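Local coordinates for beta-N-acetylhexosaminidase (Arthrobacter aurescens, PDB 3RCN), which probably hydrolyses terminal non-reducing N-acetyl-D-hexosamine residues from N-acetyl-beta-D-hexosaminides, as a member of glycosyl hydrolase family 20, at residues Trp277-Thr282 and Gly314-Leu319. Numbering follows the deposited sequence.
Sequences WGINET and GDEVPL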
loop_
_atom_site.group_PDB
_atom_site.type_symbol
_atom_site.label_atom_id
_atom_site.label_comp_id
_atom_site.label_asym_id
_atom_site.label_seq_id
_atom_site.Cartn_x
_atom_site.Cartn_y
_atom_site.Cartn_z
ATOM N N TRP A 277 -9.201 12.106 21.765
ATOM C CA TRP A 277 -8.576 10.933 22.368
ATOM C C TRP A 277 -8.900 10.797 23.862
ATOM O O TRP A 277 -9.607 11.626 24.432
ATOM C CB TRP A 277 -7.056 10.966 22.152
ATOM C CG TRP A 277 -6.644 11.387 20.726
ATOM C CD1 TRP A 277 -5.756 12.365 20.394
ATOM C CD2 TRP A 277 -7.123 10.847 19.477
ATOM N NE1 TRP A 277 -5.648 12.466 19.034
ATOM C CE2 TRP A 277 -6.479 11.549 18.447
ATOM C CE3 TRP A 277 -8.034 9.842 19.136
ATOM C CZ2 TRP A 277 -6.711 11.277 17.094
ATOM C CZ3 TRP A 277 -8.264 9.576 17.798
ATOM C CH2 TRP A 277 -7.607 10.291 16.794
ATOM N N GLY A 278 -8.372 9.742 24.478
ATOM C CA GLY A 278 -8.429 9.570 25.917
ATOM C C GLY A 278 -9.557 8.676 26.374
ATOM O O GLY A 278 -10.112 7.911 25.584
ATOM N N ILE A 279 -9.896 8.769 27.656
ATOM C CA ILE A 279 -10.928 7.911 28.225
ATOM C C ILE A 279 -12.308 8.575 28.217
ATOM O O ILE A 279 -12.478 9.717 28.652
ATOM C CB ILE A 279 -10.544 7.424 29.634
ATOM C CG1 ILE A 279 -9.211 6.675 29.580
ATOM C CG2 ILE A 279 -11.634 6.521 30.223
ATOM C CD1 ILE A 279 -8.766 6.139 30.923
ATOM N N ASN A 280 -13.281 7.841 27.691
ATOM C CA ASN A 280 -14.638 8.326 27.544
ATOM C C ASN A 280 -15.529 7.944 28.734
ATOM O O ASN A 280 -15.633 6.769 29.098
ATOM C CB ASN A 280 -15.236 7.758 26.260
ATOM C CG ASN A 280 -16.303 8.646 25.685
ATOM O OD1 ASN A 280 -16.790 9.557 26.348
ATOM N ND2 ASN A 280 -16.670 8.394 24.441
ATOM N N GLU A 281 -16.180 8.931 29.339
ATOM C CA GLU A 281 -17.153 8.638 30.377
ATOM C C GLU A 281 -18.440 8.099 29.756
ATOM O O GLU A 281 -19.287 7.508 30.435
ATOM C CB GLU A 281 -17.439 9.878 31.226
ATOM C CG GLU A 281 -16.428 10.121 32.341
ATOM C CD GLU A 281 -16.852 11.231 33.301
ATOM O OE1 GLU A 281 -17.993 11.734 33.186
ATOM O OE2 GLU A 281 -16.037 11.596 34.177
ATOM N N THR A 282 -18.593 8.294 28.455
ATOM C CA THR A 282 -19.779 7.790 27.784
ATOM C C THR A 282 -19.584 6.338 27.355
ATOM O O THR A 282 -18.725 6.029 26.544
ATOM C CB THR A 282 -20.145 8.692 26.609
ATOM O OG1 THR A 282 -20.565 9.956 27.131
ATOM C CG2 THR A 282 -21.273 8.092 25.782
ATOM N N GLY A 314 -12.593 -4.628 27.423
ATOM C CA GLY A 314 -12.989 -4.593 28.818
ATOM C C GLY A 314 -12.212 -3.538 29.581
ATOM O O GLY A 314 -12.430 -3.319 30.779
ATOM N N ASP A 315 -11.298 -2.879 28.878
ATOM C CA ASP A 315 -10.455 -1.869 29.493
ATOM C C ASP A 315 -11.228 -0.572 29.706
ATOM O O ASP A 315 -12.193 -0.279 28.993
ATOM C CB ASP A 315 -9.202 -1.603 28.640
ATOM C CG ASP A 315 -9.537 -1.033 27.260
ATOM O OD1 ASP A 315 -10.406 -1.614 26.575
ATOM O OD2 ASP A 315 -8.939 -0.004 26.861
ATOM N N GLU A 316 -10.798 0.175 30.718
ATOM C CA GLU A 316 -11.150 1.586 30.894
ATOM C C GLU A 316 -12.645 1.917 30.849
ATOM O O GLU A 316 -13.106 2.615 29.940
ATOM C CB GLU A 316 -10.371 2.446 29.886
ATOM C CG GLU A 316 -8.904 2.023 29.759
ATOM C CD GLU A 316 -8.029 3.019 29.003
ATOM O OE1 GLU A 316 -8.571 3.918 28.321
ATOM O OE2 GLU A 316 -6.787 2.896 29.095
ATOM N N VAL A 317 -13.398 1.420 31.827
ATOM C CA VAL A 317 -14.774 1.864 31.973
ATOM C C VAL A 317 -15.015 2.596 33.293
ATOM O O VAL A 317 -15.086 1.972 34.354
ATOM C CB VAL A 317 -15.775 0.703 31.826
ATOM C CG1 VAL A 317 -17.131 1.240 31.410
ATOM C CG2 VAL A 317 -15.273 -0.307 30.800
ATOM N N PRO A 318 -15.175 3.927 33.217
ATOM C CA PRO A 318 -15.544 4.807 34.336
ATOM C C PRO A 318 -16.942 4.458 34.814
ATOM O O PRO A 318 -17.786 4.137 33.985
ATOM C CB PRO A 318 -15.560 6.204 33.696
ATOM C CG PRO A 318 -14.700 6.081 32.481
ATOM C CD PRO A 318 -14.919 4.682 31.980
ATOM N N LEU A 319 -17.195 4.517 36.116
ATOM C CA LEU A 319 -18.479 4.051 36.630
ATOM C C LEU A 319 -19.477 5.185 36.758
ATOM O O LEU A 319 -20.626 4.970 37.146
ATOM C CB LEU A 319 -18.300 3.402 37.988
ATOM C CG LEU A 319 -17.285 2.274 38.093
ATOM C CD1 LEU A 319 -17.142 1.912 39.556
ATOM C CD2 LEU A 319 -17.704 1.069 37.275
HETATM O O HOH W 1 -14.667 4.169 27.704
HETATM O O HOH W 2 -18.967 6.746 33.127
#
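I279 touches both E316 and P318, one with each branch of its side chain. CG2 lies anti to the backbone N and meets the ring of P318, with CG2 of I279 3.8 Å from CG of P318. The other branch, CG1 and CD1, goes to E316. The two side chains cross at about a right angle, and CD1 of I279 is 3.7 Å from CD of E316. CG1 and CD1 of I279 lie beside OE1 of E316. The pyrrolidine ring of P318 also rests on the backbone of the other loop: its CG is 3.6 Å from O of N280. CB of P318 is 4.2 Å from CG of E281. An alanine in place of P318 would probably open a gap beside CG2 of I279 and O of N280, because ring atoms CG and CD would be gone. Two waters bridge the loops. One lies within hydrogen-bonding distance of O of N280 and O of E316; the other donates to O of E281 and, weakly, to O of P318. N280 makes an Asx turn within its own loop, OD1 accepting from N of T282 at 3.0 Å, while ND2 hydrogen-bonds to OE1 of Q251 and OD2 of D179. E316 is the predicted proton donor and follows strand 309-313. The contact thus joins two loops beside the predicted active site of the family 20 alpha-beta barrel, where a glycerol lies close to E316.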